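Local coordinates for CrtC domain-containing protein (Fusarium vanettenii 77-13-4, PDB 7A0Q), which probably hydrates the phytoalexin kievitone, as a secreted fungal kievitone hydratase with two lipocalin-like domains, at residues T115-V120 / R137-H142. Residues are numbered along the deposited sequence; the frame is centred on the assembly and turned at random.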
loop_
_atom_site.group_PDB
_atom_site.type_symbol
_atom_site.label_atom_id
_atom_site.label_comp_id
_atom_site.label_asym_id
_atom_site.label_seq_id
_atom_site.Cartn_x
_atom_site.Cartn_y
_atom_site.Cartn_z
ATOM N N THR A 115 -13.941 15.472 8.072
ATOM C CA THR A 115 -12.542 15.267 8.413
ATOM C C THR A 115 -12.208 13.791 8.230
ATOM O O THR A 115 -13.082 12.962 7.964
ATOM C CB THR A 115 -12.242 15.734 9.850
ATOM O OG1 THR A 115 -13.137 15.100 10.771
ATOM C CG2 THR A 115 -12.379 17.255 9.973
ATOM N N LEU A 116 -10.914 13.465 8.332
ATOM C CA LEU A 116 -10.450 12.086 8.250
ATOM C C LEU A 116 -10.237 11.573 9.670
ATOM O O LEU A 116 -9.322 12.021 10.369
ATOM C CB LEU A 116 -9.168 11.982 7.419
ATOM C CG LEU A 116 -8.491 10.609 7.436
ATOM C CD1 LEU A 116 -9.495 9.501 7.115
ATOM C CD2 LEU A 116 -7.327 10.601 6.450
ATOM N N ASP A 117 -11.088 10.630 10.082
ATOM C CA ASP A 117 -10.968 9.988 11.395
ATOM C C ASP A 117 -11.764 8.680 11.289
ATOM O O ASP A 117 -12.964 8.648 11.566
ATOM C CB ASP A 117 -11.480 10.890 12.516
ATOM C CG ASP A 117 -11.183 10.343 13.909
ATOM O OD1 ASP A 117 -10.856 9.153 14.053
ATOM O OD2 ASP A 117 -11.317 11.111 14.890
ATOM N N VAL A 118 -11.086 7.619 10.854
ATOM C CA VAL A 118 -11.716 6.317 10.663
ATOM C C VAL A 118 -11.134 5.351 11.686
ATOM O O VAL A 118 -9.922 5.355 11.949
ATOM C CB VAL A 118 -11.544 5.776 9.228
ATOM C CG1 VAL A 118 -12.336 6.642 8.204
ATOM C CG2 VAL A 118 -10.068 5.670 8.854
ATOM N N SER A 119 -11.996 4.526 12.272
ATOM C CA SER A 119 -11.523 3.646 13.328
ATOM C C SER A 119 -12.463 2.467 13.514
ATOM O O SER A 119 -13.653 2.531 13.194
ATOM C CB SER A 119 -11.387 4.408 14.648
ATOM O OG SER A 119 -12.651 4.908 15.054
ATOM N N VAL A 120 -11.901 1.385 14.042
ATOM C CA VAL A 120 -12.667 0.302 14.652
ATOM C C VAL A 120 -12.052 0.112 16.031
ATOM O O VAL A 120 -10.886 -0.290 16.140
ATOM C CB VAL A 120 -12.628 -1.003 13.839
ATOM C CG1 VAL A 120 -13.423 -2.099 14.558
ATOM C CG2 VAL A 120 -13.179 -0.788 12.418
ATOM N N ARG A 137 -1.968 9.995 10.838
ATOM C CA ARG A 137 -1.637 9.057 11.906
ATOM C C ARG A 137 -2.276 7.705 11.633
ATOM O O ARG A 137 -3.488 7.630 11.408
ATOM C CB ARG A 137 -2.098 9.584 13.271
ATOM C CG ARG A 137 -1.714 8.676 14.453
ATOM C CD ARG A 137 -2.341 9.151 15.787
ATOM N NE ARG A 137 -2.007 10.541 16.080
ATOM C CZ ARG A 137 -0.893 10.935 16.699
ATOM N NH1 ARG A 137 0.001 10.041 17.097
ATOM N NH2 ARG A 137 -0.670 12.224 16.912
ATOM N N SER A 138 -1.458 6.648 11.653
ATOM C CA SER A 138 -1.924 5.260 11.654
ATOM C C SER A 138 -1.617 4.664 13.018
ATOM O O SER A 138 -0.458 4.656 13.439
ATOM C CB SER A 138 -1.251 4.428 10.555
ATOM O OG SER A 138 -1.626 4.881 9.266
ATOM N N TYR A 139 -2.636 4.154 13.706
ATOM C CA TYR A 139 -2.421 3.691 15.072
ATOM C C TYR A 139 -3.198 2.410 15.343
ATOM O O TYR A 139 -4.248 2.146 14.749
ATOM C CB TYR A 139 -2.798 4.774 16.094
ATOM C CG TYR A 139 -4.266 5.112 16.095
ATOM C CD1 TYR A 139 -4.791 5.993 15.152
ATOM C CD2 TYR A 139 -5.136 4.536 17.016
ATOM C CE1 TYR A 139 -6.139 6.301 15.130
ATOM C CE2 TYR A 139 -6.494 4.844 17.009
ATOM C CZ TYR A 139 -6.983 5.730 16.067
ATOM O OH TYR A 139 -8.325 6.041 16.031
ATOM N N SER A 140 -2.650 1.607 16.254
ATOM C CA SER A 140 -3.201 0.306 16.590
ATOM C C SER A 140 -2.919 0.041 18.060
ATOM O O SER A 140 -1.827 0.353 18.554
ATOM C CB SER A 140 -2.588 -0.799 15.712
ATOM O OG SER A 140 -3.103 -2.075 16.059
ATOM N N ASN A 141 -3.923 -0.527 18.755
ATOM C CA ASN A 141 -3.833 -0.857 20.182
ATOM C C ASN A 141 -4.474 -2.226 20.357
ATOM O O ASN A 141 -5.536 -2.383 20.963
ATOM C CB ASN A 141 -4.506 0.199 21.047
ATOM C CG ASN A 141 -3.791 1.520 20.982
ATOM O OD1 ASN A 141 -2.720 1.687 21.572
ATOM N ND2 ASN A 141 -4.363 2.467 20.254
ATOM N N HIS A 142 -3.817 -3.214 19.770
ATOM C CA HIS A 142 -4.240 -4.599 19.753
ATOM C C HIS A 142 -3.095 -5.424 20.309
ATOM O O HIS A 142 -1.924 -5.080 20.122
ATOM C CB HIS A 142 -4.580 -5.023 18.323
ATOM C CG HIS A 142 -5.322 -6.316 18.216
ATOM N ND1 HIS A 142 -6.699 -6.380 18.164
ATOM C CD2 HIS A 142 -4.880 -7.591 18.099
ATOM C CE1 HIS A 142 -7.073 -7.642 18.046
ATOM N NE2 HIS A 142 -5.989 -8.397 18.006
HETATM O O HOH W 1 -9.036 7.280 13.760
#
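A single water joins D117, V118 and Y139: it is hydrogen-bonded to OD1 of D117 at 2.6 Å and to the backbone O of V118 at 2.8 Å. The third bond, 2.7 Å long, runs to OH of Y139. Strands 117-120 and 137-142 lie in the antiparallel strand array of the N-terminal CrtC lipocalin domain, separated by strand 123-127. This strand pairs with both, and the two therefore run nearly parallel, their axes 9.5 Å apart and inclined by 17°. No direct hydrogen bond crosses that gap. Y139 spans it instead, CG lying between its backbone N and carbonyl carbon (chi1 65°), and the ring reaches over the intervening strand until its hydroxyl meets S119. The water lies in the plane of this ring, at its edge. D117 has CG anti to the backbone N (chi1 -171°), which brings OD1 to the same water. S119 belongs to the magnesium site seen with T86 and S109, although its side chain, about 6 Å from the magnesium ion, is too distant to coordinate it directly. Across the two strands, the closest approach is OH of Y139 to CB of S119, at 3.7 Å.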